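DNA polymerase III subunit beta (Helicobacter pylori 26695, PDB 4S3I) confers DNA tethering and processivity on DNA polymerases and other proteins, working as a two-subunit sliding ring of DNA replication. Local coordinates at residues V131-V137 with F213-F217; V69-N73 with L109-A114; G262-F266 with L334-F339; I143-E148 with V173-R179; L84-I89 with I100-S105. All coordinates share one frame; numbering follows the deposited sequence.

Interaction 1 (V131-V137 with F213-F217); sequences VNAPFLV and FYENF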
# COMPACT_ATOMS: atom_id res chain seq x y z
N VAL A 131 -31.30 13.29 -3.81
CA VAL A 131 -30.78 12.57 -2.65
C VAL A 131 -30.14 13.58 -1.72
O VAL A 131 -29.06 14.08 -2.00
CB VAL A 131 -29.76 11.52 -3.09
CG1 VAL A 131 -29.16 10.80 -1.87
CG2 VAL A 131 -30.41 10.51 -4.02
N ASN A 132 -30.80 13.90 -0.60
CA ASN A 132 -30.25 14.92 0.28
C ASN A 132 -29.69 14.38 1.60
O ASN A 132 -29.48 15.13 2.55
CB ASN A 132 -31.27 16.04 0.52
CG ASN A 132 -31.48 16.92 -0.71
OD1 ASN A 132 -32.61 17.14 -1.14
ND2 ASN A 132 -30.38 17.41 -1.29
N ALA A 133 -29.44 13.07 1.63
CA ALA A 133 -28.88 12.41 2.80
C ALA A 133 -27.95 11.29 2.33
O ALA A 133 -28.02 10.89 1.17
CB ALA A 133 -29.99 11.86 3.68
N PRO A 134 -27.08 10.78 3.23
CA PRO A 134 -26.10 9.81 2.75
C PRO A 134 -26.66 8.41 2.49
O PRO A 134 -25.88 7.52 2.16
CB PRO A 134 -25.08 9.73 3.90
CG PRO A 134 -25.32 10.97 4.73
CD PRO A 134 -26.78 11.26 4.59
N PHE A 135 -27.96 8.21 2.63
CA PHE A 135 -28.50 6.84 2.59
C PHE A 135 -28.18 6.01 1.33
O PHE A 135 -27.92 4.81 1.43
CB PHE A 135 -30.02 6.83 2.87
CG PHE A 135 -30.82 7.68 1.93
CD1 PHE A 135 -31.24 8.94 2.31
CD2 PHE A 135 -31.15 7.22 0.67
CE1 PHE A 135 -31.98 9.73 1.46
CE2 PHE A 135 -31.89 8.01 -0.20
CZ PHE A 135 -32.31 9.27 0.20
N LEU A 136 -28.20 6.63 0.16
CA LEU A 136 -27.96 5.87 -1.07
C LEU A 136 -26.51 5.40 -1.17
O LEU A 136 -26.26 4.22 -1.44
CB LEU A 136 -28.38 6.66 -2.31
CG LEU A 136 -28.28 5.91 -3.65
CD1 LEU A 136 -29.13 4.64 -3.63
CD2 LEU A 136 -28.71 6.82 -4.80
N VAL A 137 -25.54 6.29 -0.93
CA VAL A 137 -24.15 5.84 -1.03
C VAL A 137 -23.79 4.91 0.14
O VAL A 137 -22.86 4.10 0.05
CB VAL A 137 -23.13 6.99 -1.16
CG1 VAL A 137 -23.58 7.98 -2.24
CG2 VAL A 137 -22.92 7.70 0.19
N PHE A 213 -19.44 11.04 -4.86
CA PHE A 213 -20.68 11.56 -4.31
C PHE A 213 -20.92 11.07 -2.89
O PHE A 213 -20.45 10.01 -2.51
CB PHE A 213 -21.86 11.17 -5.20
CG PHE A 213 -21.74 11.65 -6.62
CD1 PHE A 213 -21.97 12.98 -6.94
CD2 PHE A 213 -21.40 10.77 -7.64
CE1 PHE A 213 -21.85 13.44 -8.27
CE2 PHE A 213 -21.28 11.20 -8.96
CZ PHE A 213 -21.51 12.54 -9.28
N TYR A 214 -21.67 11.85 -2.13
CA TYR A 214 -22.02 11.47 -0.76
C TYR A 214 -23.48 11.85 -0.49
O TYR A 214 -24.34 10.99 -0.32
CB TYR A 214 -21.06 12.15 0.21
CG TYR A 214 -21.31 11.77 1.65
CD1 TYR A 214 -21.10 10.47 2.09
CD2 TYR A 214 -21.74 12.71 2.58
CE1 TYR A 214 -21.32 10.11 3.42
CE2 TYR A 214 -21.97 12.37 3.90
CZ TYR A 214 -21.76 11.07 4.31
OH TYR A 214 -21.98 10.71 5.62
N GLU A 215 -23.76 13.15 -0.48
CA GLU A 215 -25.15 13.59 -0.38
C GLU A 215 -25.38 14.84 -1.22
O GLU A 215 -24.43 15.41 -1.77
CB GLU A 215 -25.52 13.85 1.09
CG GLU A 215 -24.65 14.89 1.77
CD GLU A 215 -25.02 15.06 3.24
OE1 GLU A 215 -25.92 14.33 3.71
OE2 GLU A 215 -24.41 15.92 3.91
N ASN A 216 -26.64 15.26 -1.31
CA ASN A 216 -27.04 16.41 -2.11
C ASN A 216 -26.60 16.28 -3.56
O ASN A 216 -25.75 17.04 -4.05
CB ASN A 216 -26.57 17.73 -1.47
CG ASN A 216 -27.27 18.01 -0.14
OD1 ASN A 216 -28.43 17.66 0.05
ND2 ASN A 216 -26.55 18.65 0.79
N PHE A 217 -27.16 15.27 -4.23
CA PHE A 217 -26.98 15.09 -5.67
C PHE A 217 -28.30 14.59 -6.25
O PHE A 217 -29.18 14.15 -5.51
CB PHE A 217 -25.85 14.11 -5.99
CG PHE A 217 -26.01 12.74 -5.37
CD1 PHE A 217 -25.44 12.46 -4.13
CD2 PHE A 217 -26.72 11.73 -6.03
CE1 PHE A 217 -25.58 11.20 -3.56
CE2 PHE A 217 -26.86 10.46 -5.45
CZ PHE A 217 -26.29 10.20 -4.21
O HOH W 1 -28.10 17.95 3.21
O HOH W 2 -26.41 9.25 -0.47

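Interaction 2 (V69-N73 with L109-A114); sequences VGTIN and LPMFDA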
# COMPACT_ATOMS: atom_id res chain seq x y z
N VAL A 69 -11.72 25.37 -26.85
CA VAL A 69 -11.64 23.97 -26.45
C VAL A 69 -10.28 23.37 -26.81
O VAL A 69 -9.59 23.88 -27.69
CB VAL A 69 -12.73 23.14 -27.14
CG1 VAL A 69 -14.11 23.57 -26.65
CG2 VAL A 69 -12.64 23.31 -28.66
N GLY A 70 -9.92 22.28 -26.14
CA GLY A 70 -8.70 21.54 -26.43
C GLY A 70 -8.72 20.20 -25.70
O GLY A 70 -9.71 19.87 -25.05
N THR A 71 -7.65 19.42 -25.81
CA THR A 71 -7.54 18.14 -25.08
C THR A 71 -6.12 17.99 -24.59
O THR A 71 -5.21 18.60 -25.14
CB THR A 71 -7.82 16.91 -25.97
OG1 THR A 71 -6.64 16.58 -26.71
CG2 THR A 71 -8.99 17.17 -26.92
N ILE A 72 -5.92 17.13 -23.59
CA ILE A 72 -4.59 16.91 -23.05
C ILE A 72 -4.56 15.55 -22.36
O ILE A 72 -5.56 15.10 -21.80
CB ILE A 72 -4.21 18.05 -22.05
CG1 ILE A 72 -2.75 17.94 -21.61
CG2 ILE A 72 -5.18 18.11 -20.86
CD1 ILE A 72 -2.39 18.89 -20.47
N ASN A 73 -3.40 14.89 -22.43
CA ASN A 73 -3.20 13.63 -21.72
C ASN A 73 -3.41 13.83 -20.22
O ASN A 73 -2.68 14.58 -19.57
CB ASN A 73 -1.79 13.09 -21.97
CG ASN A 73 -1.58 11.72 -21.35
OD1 ASN A 73 -1.24 11.61 -20.18
ND2 ASN A 73 -1.78 10.66 -22.14
N LEU A 109 2.35 20.15 -23.86
CA LEU A 109 1.83 18.81 -24.14
C LEU A 109 0.98 18.87 -25.40
O LEU A 109 0.30 19.86 -25.66
CB LEU A 109 1.01 18.26 -22.96
CG LEU A 109 1.79 17.83 -21.72
CD1 LEU A 109 0.86 17.47 -20.57
CD2 LEU A 109 2.70 16.66 -22.05
N PRO A 110 1.05 17.81 -26.22
CA PRO A 110 0.33 17.85 -27.50
C PRO A 110 -1.18 17.65 -27.30
O PRO A 110 -1.58 16.87 -26.44
CB PRO A 110 0.93 16.66 -28.26
CG PRO A 110 1.32 15.66 -27.14
CD PRO A 110 1.73 16.52 -25.97
N MET A 111 -1.99 18.35 -28.08
CA MET A 111 -3.43 18.18 -28.02
C MET A 111 -3.89 17.31 -29.19
O MET A 111 -3.24 17.29 -30.23
CB MET A 111 -4.13 19.54 -28.06
CG MET A 111 -3.68 20.52 -26.98
SD MET A 111 -4.95 21.77 -26.77
CE MET A 111 -4.84 22.65 -28.33
N PHE A 112 -5.02 16.62 -29.03
CA PHE A 112 -5.64 15.90 -30.15
C PHE A 112 -6.82 16.69 -30.73
O PHE A 112 -7.27 17.67 -30.13
CB PHE A 112 -6.10 14.51 -29.72
CG PHE A 112 -4.97 13.56 -29.38
CD1 PHE A 112 -3.79 13.57 -30.11
CD2 PHE A 112 -5.11 12.65 -28.35
CE1 PHE A 112 -2.75 12.69 -29.80
CE2 PHE A 112 -4.08 11.77 -28.02
CZ PHE A 112 -2.90 11.79 -28.74
N ASP A 113 -7.33 16.26 -31.87
CA ASP A 113 -8.53 16.87 -32.45
C ASP A 113 -9.74 16.63 -31.54
O ASP A 113 -10.21 15.50 -31.39
CB ASP A 113 -8.78 16.30 -33.85
CG ASP A 113 -9.95 16.97 -34.57
OD1 ASP A 113 -10.54 17.94 -34.05
OD2 ASP A 113 -10.27 16.51 -35.69
N ALA A 114 -10.24 17.69 -30.91
CA ALA A 114 -11.40 17.58 -30.03
C ALA A 114 -12.64 17.01 -30.72
O ALA A 114 -13.56 16.54 -30.06
CB ALA A 114 -11.71 18.93 -29.39
O HOH W 3 -0.99 15.63 -23.92

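Interaction 3 (G262-F266 with L334-F339); sequences GKEEF and LGTTQF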
# COMPACT_ATOMS: atom_id res chain seq x y z
N GLY A 262 -23.76 -10.26 19.86
CA GLY A 262 -22.83 -9.15 19.89
C GLY A 262 -22.00 -9.06 18.62
O GLY A 262 -21.30 -10.02 18.26
N LYS A 263 -22.07 -7.91 17.94
CA LYS A 263 -21.42 -7.78 16.64
C LYS A 263 -19.90 -7.88 16.73
O LYS A 263 -19.29 -8.72 16.05
CB LYS A 263 -21.82 -6.46 15.94
CG LYS A 263 -21.26 -6.33 14.52
CD LYS A 263 -21.58 -4.96 13.85
CE LYS A 263 -20.88 -3.78 14.53
NZ LYS A 263 -21.36 -2.44 13.99
N GLU A 264 -19.28 -7.05 17.57
CA GLU A 264 -17.83 -6.99 17.65
C GLU A 264 -17.23 -8.27 18.24
O GLU A 264 -16.17 -8.72 17.81
CB GLU A 264 -17.36 -5.76 18.44
CG GLU A 264 -17.59 -4.42 17.73
CD GLU A 264 -16.99 -4.36 16.32
OE1 GLU A 264 -15.86 -4.83 16.10
OE2 GLU A 264 -17.66 -3.83 15.40
N GLU A 265 -17.92 -8.88 19.21
CA GLU A 265 -17.47 -10.17 19.72
C GLU A 265 -17.47 -11.24 18.64
O GLU A 265 -16.54 -12.05 18.54
CB GLU A 265 -18.31 -10.64 20.91
CG GLU A 265 -17.98 -9.96 22.22
CD GLU A 265 -18.67 -10.64 23.40
OE1 GLU A 265 -19.84 -11.06 23.24
OE2 GLU A 265 -18.04 -10.76 24.47
N PHE A 266 -18.53 -11.28 17.85
CA PHE A 266 -18.57 -12.21 16.74
C PHE A 266 -17.48 -11.94 15.68
O PHE A 266 -16.86 -12.88 15.19
CB PHE A 266 -19.98 -12.29 16.11
CG PHE A 266 -20.84 -13.35 16.74
CD1 PHE A 266 -21.24 -13.24 18.07
CD2 PHE A 266 -21.20 -14.48 16.03
CE1 PHE A 266 -22.01 -14.26 18.68
CE2 PHE A 266 -21.97 -15.49 16.62
CZ PHE A 266 -22.37 -15.38 17.95
N LEU A 334 -23.32 -3.65 8.99
CA LEU A 334 -24.30 -3.26 10.03
C LEU A 334 -23.85 -2.07 10.84
O LEU A 334 -22.69 -1.98 11.23
CB LEU A 334 -24.51 -4.43 10.99
CG LEU A 334 -24.90 -5.73 10.33
CD1 LEU A 334 -25.10 -6.78 11.41
CD2 LEU A 334 -26.19 -5.53 9.53
N GLY A 335 -24.78 -1.17 11.15
CA GLY A 335 -24.45 0.02 11.93
C GLY A 335 -24.74 -0.06 13.43
O GLY A 335 -24.53 0.92 14.15
N THR A 336 -25.20 -1.20 13.91
CA THR A 336 -25.61 -1.32 15.33
C THR A 336 -24.59 -2.16 16.09
O THR A 336 -23.87 -2.92 15.48
CB THR A 336 -26.97 -2.00 15.44
OG1 THR A 336 -26.96 -3.19 14.63
CG2 THR A 336 -28.09 -1.07 14.96
N THR A 337 -24.58 -2.05 17.42
CA THR A 337 -23.61 -2.80 18.23
C THR A 337 -23.99 -4.26 18.37
O THR A 337 -23.16 -5.10 18.72
CB THR A 337 -23.49 -2.20 19.63
OG1 THR A 337 -24.70 -2.47 20.34
CG2 THR A 337 -23.28 -0.68 19.53
N GLN A 338 -25.26 -4.56 18.11
CA GLN A 338 -25.74 -5.94 18.15
C GLN A 338 -26.33 -6.30 16.81
O GLN A 338 -26.67 -5.41 16.03
CB GLN A 338 -26.81 -6.10 19.24
CG GLN A 338 -26.31 -5.78 20.63
CD GLN A 338 -27.36 -6.04 21.70
OE1 GLN A 338 -28.35 -5.31 21.81
NE2 GLN A 338 -27.16 -7.11 22.48
N PHE A 339 -26.44 -7.58 16.53
CA PHE A 339 -27.05 -8.02 15.30
C PHE A 339 -28.04 -9.15 15.59
O PHE A 339 -28.00 -9.78 16.65
CB PHE A 339 -26.01 -8.46 14.25
CG PHE A 339 -25.31 -9.77 14.57
CD1 PHE A 339 -24.22 -9.79 15.44
CD2 PHE A 339 -25.71 -10.96 13.97
CE1 PHE A 339 -23.56 -10.99 15.74
CE2 PHE A 339 -25.06 -12.15 14.24
CZ PHE A 339 -23.97 -12.17 15.14
O HOH W 4 -20.52 -4.98 19.35

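Interaction 4 (I143-E148 with V173-R179); sequences IAPVIE and VGTDTKR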
# COMPACT_ATOMS: atom_id res chain seq x y z
N ILE A 143 -23.19 -2.71 0.27
CA ILE A 143 -23.57 -3.85 -0.56
C ILE A 143 -22.48 -4.24 -1.55
O ILE A 143 -22.36 -5.40 -1.95
CB ILE A 143 -24.91 -3.53 -1.28
CG1 ILE A 143 -26.02 -3.43 -0.24
CG2 ILE A 143 -25.27 -4.56 -2.35
CD1 ILE A 143 -27.40 -3.14 -0.83
N ALA A 144 -21.66 -3.26 -1.93
CA ALA A 144 -20.58 -3.46 -2.91
C ALA A 144 -19.76 -4.75 -2.74
O ALA A 144 -19.48 -5.44 -3.73
CB ALA A 144 -19.66 -2.25 -2.96
N PRO A 145 -19.36 -5.09 -1.49
CA PRO A 145 -18.48 -6.26 -1.36
C PRO A 145 -19.08 -7.58 -1.83
O PRO A 145 -18.33 -8.51 -2.09
CB PRO A 145 -18.22 -6.34 0.14
CG PRO A 145 -18.39 -4.94 0.63
CD PRO A 145 -19.48 -4.36 -0.21
N VAL A 146 -20.40 -7.69 -1.93
CA VAL A 146 -20.98 -8.97 -2.33
C VAL A 146 -21.02 -9.11 -3.84
O VAL A 146 -21.20 -10.21 -4.36
CB VAL A 146 -22.38 -9.20 -1.73
CG1 VAL A 146 -22.39 -8.86 -0.23
CG2 VAL A 146 -23.42 -8.37 -2.47
N ILE A 147 -20.83 -7.99 -4.55
CA ILE A 147 -21.01 -7.98 -6.00
C ILE A 147 -19.73 -8.34 -6.75
O ILE A 147 -18.68 -7.72 -6.53
CB ILE A 147 -21.54 -6.62 -6.48
CG1 ILE A 147 -22.92 -6.37 -5.89
CG2 ILE A 147 -21.62 -6.56 -8.00
CD1 ILE A 147 -23.42 -4.95 -6.07
N GLU A 148 -19.83 -9.36 -7.61
CA GLU A 148 -18.75 -9.72 -8.52
C GLU A 148 -18.76 -8.76 -9.71
O GLU A 148 -19.71 -8.76 -10.51
CB GLU A 148 -18.92 -11.15 -9.04
CG GLU A 148 -18.58 -12.26 -8.05
CD GLU A 148 -18.85 -13.64 -8.63
OE1 GLU A 148 -19.31 -14.52 -7.87
OE2 GLU A 148 -18.59 -13.86 -9.84
N VAL A 173 -30.10 -3.81 -4.09
CA VAL A 173 -29.79 -5.24 -3.94
C VAL A 173 -28.51 -5.62 -4.67
O VAL A 173 -28.30 -5.22 -5.83
CB VAL A 173 -30.92 -6.12 -4.52
CG1 VAL A 173 -30.69 -7.58 -4.18
CG2 VAL A 173 -32.29 -5.67 -4.02
N GLY A 174 -27.66 -6.39 -4.00
CA GLY A 174 -26.52 -7.00 -4.66
C GLY A 174 -26.51 -8.49 -4.33
O GLY A 174 -26.92 -8.87 -3.23
N THR A 175 -26.06 -9.33 -5.25
CA THR A 175 -25.87 -10.74 -4.92
C THR A 175 -24.79 -11.38 -5.78
O THR A 175 -24.53 -10.92 -6.90
CB THR A 175 -27.18 -11.54 -5.05
OG1 THR A 175 -26.90 -12.94 -4.90
CG2 THR A 175 -27.82 -11.31 -6.40
N ASP A 176 -24.18 -12.45 -5.26
CA ASP A 176 -23.21 -13.24 -6.03
C ASP A 176 -23.60 -14.71 -6.06
O ASP A 176 -22.75 -15.57 -6.32
CB ASP A 176 -21.79 -13.09 -5.46
CG ASP A 176 -21.69 -13.56 -4.02
OD1 ASP A 176 -22.63 -14.23 -3.52
OD2 ASP A 176 -20.65 -13.28 -3.36
N THR A 177 -24.87 -14.99 -5.75
CA THR A 177 -25.46 -16.34 -5.69
C THR A 177 -25.16 -17.18 -4.43
O THR A 177 -25.86 -18.17 -4.19
CB THR A 177 -25.16 -17.21 -6.95
OG1 THR A 177 -23.76 -17.54 -6.99
CG2 THR A 177 -25.57 -16.47 -8.21
N LYS A 178 -24.15 -16.80 -3.66
CA LYS A 178 -23.89 -17.46 -2.37
C LYS A 178 -24.54 -16.64 -1.26
O LYS A 178 -24.88 -17.15 -0.19
CB LYS A 178 -22.39 -17.55 -2.09
CG LYS A 178 -21.59 -18.43 -3.04
CD LYS A 178 -22.13 -19.86 -3.07
CE LYS A 178 -21.09 -20.85 -3.60
NZ LYS A 178 -20.31 -21.49 -2.50
N ARG A 179 -24.68 -15.35 -1.54
CA ARG A 179 -25.22 -14.41 -0.56
C ARG A 179 -25.89 -13.27 -1.30
O ARG A 179 -25.65 -13.05 -2.49
CB ARG A 179 -24.10 -13.88 0.33
CG ARG A 179 -22.88 -13.48 -0.46
CD ARG A 179 -21.81 -12.90 0.39
NE ARG A 179 -20.60 -12.62 -0.39
CZ ARG A 179 -19.60 -11.88 0.05
NH1 ARG A 179 -19.66 -11.35 1.26
NH2 ARG A 179 -18.53 -11.68 -0.72
O HOH W 5 -22.46 -10.90 -8.41

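Interaction 5 (L84-I89 with I100-S105); sequences LKDSNI and IKQNKS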
# COMPACT_ATOMS: atom_id res chain seq x y z
N LEU A 84 3.90 21.06 -9.01
CA LEU A 84 4.04 22.51 -9.09
C LEU A 84 3.89 23.18 -7.72
O LEU A 84 3.63 22.51 -6.72
CB LEU A 84 3.05 23.10 -10.09
CG LEU A 84 3.46 22.85 -11.54
CD1 LEU A 84 2.41 23.38 -12.51
CD2 LEU A 84 4.81 23.51 -11.81
N LYS A 85 4.07 24.50 -7.68
CA LYS A 85 3.91 25.22 -6.42
C LYS A 85 2.43 25.49 -6.17
O LYS A 85 1.60 25.28 -7.05
CB LYS A 85 4.70 26.54 -6.45
CG LYS A 85 6.22 26.38 -6.59
CD LYS A 85 6.95 27.71 -6.49
CE LYS A 85 8.45 27.55 -6.70
NZ LYS A 85 9.03 26.53 -5.79
N ASP A 86 2.10 25.94 -4.97
CA ASP A 86 0.74 26.34 -4.66
C ASP A 86 0.56 27.82 -5.02
O ASP A 86 0.38 28.67 -4.14
CB ASP A 86 0.40 26.08 -3.19
CG ASP A 86 0.32 24.60 -2.87
OD1 ASP A 86 -0.42 23.87 -3.57
OD2 ASP A 86 1.00 24.15 -1.91
N SER A 87 0.65 28.10 -6.31
CA SER A 87 0.35 29.41 -6.87
C SER A 87 -0.41 29.18 -8.19
O SER A 87 -0.41 28.07 -8.72
CB SER A 87 1.63 30.21 -7.11
OG SER A 87 2.43 29.64 -8.13
N ASN A 88 -1.06 30.22 -8.70
CA ASN A 88 -1.92 30.06 -9.86
C ASN A 88 -1.18 29.55 -11.11
O ASN A 88 0.00 29.83 -11.30
CB ASN A 88 -2.64 31.37 -10.18
CG ASN A 88 -3.78 31.65 -9.21
OD1 ASN A 88 -4.04 30.88 -8.29
ND2 ASN A 88 -4.47 32.77 -9.43
N ILE A 89 -1.91 28.81 -11.95
CA ILE A 89 -1.34 28.20 -13.15
C ILE A 89 -1.97 28.76 -14.41
O ILE A 89 -3.19 28.86 -14.50
CB ILE A 89 -1.54 26.68 -13.12
CG1 ILE A 89 -0.71 26.08 -11.97
CG2 ILE A 89 -1.15 26.04 -14.46
CD1 ILE A 89 -1.04 24.63 -11.68
N ILE A 100 1.58 25.05 -20.27
CA ILE A 100 1.28 25.20 -18.86
C ILE A 100 2.39 26.04 -18.22
O ILE A 100 3.56 25.69 -18.32
CB ILE A 100 1.24 23.85 -18.15
CG1 ILE A 100 0.15 22.95 -18.75
CG2 ILE A 100 1.05 24.02 -16.64
CD1 ILE A 100 0.32 21.47 -18.35
N LYS A 101 2.03 27.14 -17.56
CA LYS A 101 3.06 28.01 -16.98
C LYS A 101 2.77 28.33 -15.53
O LYS A 101 1.62 28.57 -15.15
CB LYS A 101 3.20 29.32 -17.77
CG LYS A 101 2.89 29.22 -19.24
CD LYS A 101 4.15 29.09 -20.06
CE LYS A 101 5.00 30.35 -19.97
NZ LYS A 101 6.15 30.30 -20.92
N GLN A 102 3.81 28.32 -14.72
CA GLN A 102 3.72 28.80 -13.36
C GLN A 102 5.07 29.43 -13.05
O GLN A 102 6.04 28.72 -12.80
CB GLN A 102 3.46 27.66 -12.37
CG GLN A 102 3.33 28.13 -10.93
CD GLN A 102 3.28 26.99 -9.94
OE1 GLN A 102 4.30 26.34 -9.68
NE2 GLN A 102 2.10 26.74 -9.38
N ASN A 103 5.11 30.76 -13.13
CA ASN A 103 6.33 31.53 -12.86
C ASN A 103 7.51 31.05 -13.68
O ASN A 103 7.53 31.23 -14.90
CB ASN A 103 6.68 31.51 -11.37
CG ASN A 103 7.77 32.51 -11.02
OD1 ASN A 103 8.13 33.38 -11.83
ND2 ASN A 103 8.31 32.40 -9.81
N LYS A 104 8.50 30.43 -13.03
CA LYS A 104 9.70 29.98 -13.74
C LYS A 104 9.51 28.65 -14.48
O LYS A 104 10.34 28.28 -15.31
CB LYS A 104 10.88 29.87 -12.77
CG LYS A 104 11.17 31.13 -11.97
CD LYS A 104 12.46 31.80 -12.42
CE LYS A 104 13.35 32.14 -11.22
NZ LYS A 104 12.77 33.15 -10.29
N SER A 105 8.42 27.95 -14.19
CA SER A 105 8.18 26.64 -14.77
C SER A 105 7.26 26.73 -15.98
O SER A 105 6.29 27.49 -15.97
CB SER A 105 7.58 25.69 -13.74
OG SER A 105 8.40 25.63 -12.60

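Interaction 1 (V131-V137 with F213-F217)
Val131 pairs with Phe217 through backbone and side chain at once. Its N donates to Phe217 O (2.9 Å), and its O receives Phe217 N (3.2 Å), with a weak second bond from Asn216 N; since Asn216 and Phe217 both face this one residue, the geometry fits a G1 beta bulge. Val131 CB lies over one face of the Phe217 ring, 4.0 Å from the centroid, a CH-pi contact. The ring is brought there by a chi1 of 57°, which holds CG between the backbone N and carbonyl carbon. Asn132 turns its amide across that of Asn216, the planes 59° apart; the ND2 to OD1 separation is doubtfully short, whereas a water joins Asn132 O to Asn216 ND2. At Ala133 the carbonyl takes a hydrogen bond from a second water, which also donates to Tyr214 O and accepts from Val137 N. Pro134 lays CB over a face of the Tyr214 ring, 4.0 Å from its centroid, while its CD approaches Glu215 OE1 at 3.3 Å. Leu136 CD2 comes to the edge of the Phe217 ring, and Val137 places CG1 4.0 Å from Phe217 CE1 and CG2 3.8 Å from Tyr214 CD1. The start of helix 135-143 is thus joined to the bulged start of strand 217-221 by apolar packing round a buried ring and by a water that satisfies two carbonyls and a helix N-H.

Interaction 2 (V69-N73 with L109-A114)
Thr71 OG1 receives the backbone N-H of Phe112 at 2.8 Å, and an N-H...O angle of 166° makes this a nearly straight bond. It is the one direct hydrogen bond between the segments. The Thr71 chi1 of 82° sets OG1 between its own N and carbonyl carbon and turns CG2 to Ala114 CB, 4.1 Å away. Met111 packs alongside the backbone: its CG lies 3.1 Å from Thr71 O, and its SD is 3.8 Å from Gly70 CA. Ile72 and Leu109 meet through their CD1 methyls at 3.5 Å. A water links the two segments, accepting from Asn73 N and donating to Pro110 O.

In the next shell, His34 ND1 shares a hydrogen bond with Thr71 OG1, and the His34 ring stacks on Phe112, so one histidine of strand 34-40 meets both residues of the central bond. The contact connects strands 68-73 and 105-110, each outermost within this chain in its own N-terminal-domain sheet, beside the subunit interface, where Glu300 of the second subunit packs on Leu109 and Pro110. Buried Thr71 N and O lack hydrogen-bond partners in the model, a probable cost; Thr71 O has only a CA-H...O contact from Met111 CA (3.4 Å, 127° at H).

Interaction 3 (G262-F266 with L334-F339)
Lys263 supplies every direct hydrogen bond across the contact. Lys263 N donates to Thr337 O (3.1 Å, 160° at the hydrogen). The side chain runs anti to the backbone N at chi1 (-175°) and bends at chi3, which carries Lys263 NZ to two more carbonyls, Thr336 O at 3.0 Å and Leu334 O at 3.1 Å. Both are met from above the carbonyl plane, away from the lone pairs. A water donates to Thr337 O and accepts from Glu264 N. Within segment 334-339, Thr336 OG1 donates to Gln338 O.

The aromatic part is a T-shaped pair: Phe339 directs its edge at one face of Phe266, with centroids 5.2 Å apart and planes at 77°. Phe339 CZ reaches Phe266 CG at 3.7 Å, and Gly262 O lies at the same ring's edge, 3.5 Å from Phe339 CE1. Phe266 also meets Phe291 edge-to-face, and Leu331 of helix 324-332 packs against Phe266 and Phe339.

Gly262 forms an antiparallel non-hydrogen-bonded pair with Gln338 and is the N-cap residue of helix 263-273, whose first turn packs on Phe339. This strand-to-helix passage belongs to the alpha+beta fold, helices packed against antiparallel sheets, repeated in the domains of bacterial sliding DNA rings.

Interaction 4 (I143-E148 with V173-R179)
An Asx turn and an ST turn shape the hairpin connection between strands 169-175 and 179-185, against which the 3-10 turn that follows helix 135-143 is packed. Asp176 OD1 accepts from Lys178 N and Arg179 N, while Thr175 OG1 accepts from Thr177 N and donates to Arg179 O. Asp176 OD2 takes a salt bridge from Arg179 NE at 3.0 Å, on the syn side and tilted out of the carboxylate plane, while OD2 lies near the guanidinium plane. A further salt bridge, Arg179 NH1 to Glu329 of helix 324-332, helps limit rotation of the guanidinium.

No direct hydrogen bond crosses; the segments meet by van der Waals contact and one water. Val146 lies over a face of the guanidinium, its CG1 4.0 Å from Arg179 NH1. Its other methyl, placed between N and carbonyl carbon by a chi1 of -47°, puts Val146 CG2 3.6 Å from Gly174 C. Ile143 CG2 closes on Gly174 N at 3.4 Å and Ile147 CG1 on Gly174 CA at 3.9 Å, a close approach permitted by the glycine's lack of a side chain. At the outer end, a water accepts from Glu148 N and donates to Thr175 O at 2.6 Å.

Interaction 5 (L84-I89 with I100-S105)
Gln102 points its extended side chain into the bend of residues 84-89, with chi1 at -179° and CG anti to the backbone N, and its amide is fixed there by three hydrogen bonds. Gln102 OE1 receives Lys85 N at 2.7 Å, in the carbonyl plane and on a lone pair. Gln102 NE2 donates to Lys85 O at 2.8 Å and to Ser87 O at 2.9 Å; it stands above the plane of both carbonyls, while Lys85 O lies in the plane of the Gln102 amide. Using both ends of the amide settles which way it is flipped.

Leu84 and Gln102 run antiparallel past one another, Leu84 CB 3.5 Å from Gln102 OE1, whereas the Lys85 chain passes roughly perpendicular to the glutamine. Beyond the amide, Ile89 and Ile100 extend in parallel, their CG2 methyls 3.7 Å apart.

Gln102 also begins the type II' turn that ends at Ser105 and joins strands 97-102 and 105-110. Lys85 NZ makes a salt bridge with Glu268 of the second subunit, and Ser105 OG a hydrogen bond with its Thr304. The bend follows helix 74-82, whose Ile81 packs on Ile89, and reaches Leu272 of the second subunit through Leu84.

Overall arrangement
From the N terminus, interaction 2 opens first, at 69-73, and closes at 109-114; interaction 5 opens and closes within that span, joining the bend after helix 74-82 to the turn between strands 97-102 and 105-110. Their centres are 20 Å apart, and both touch the second subunit. Next, interaction 1 closes a loop of the central domain, and interaction 4 is enclosed in it, their nearest atoms about 7 Å apart; together they tie the two ends of helix 135-143 to the surrounding strands. Interaction 3 follows in series in the C-terminal domain, about 9 Å from interaction 4 at nearest atoms, and reaches the same sheet. No loops cross.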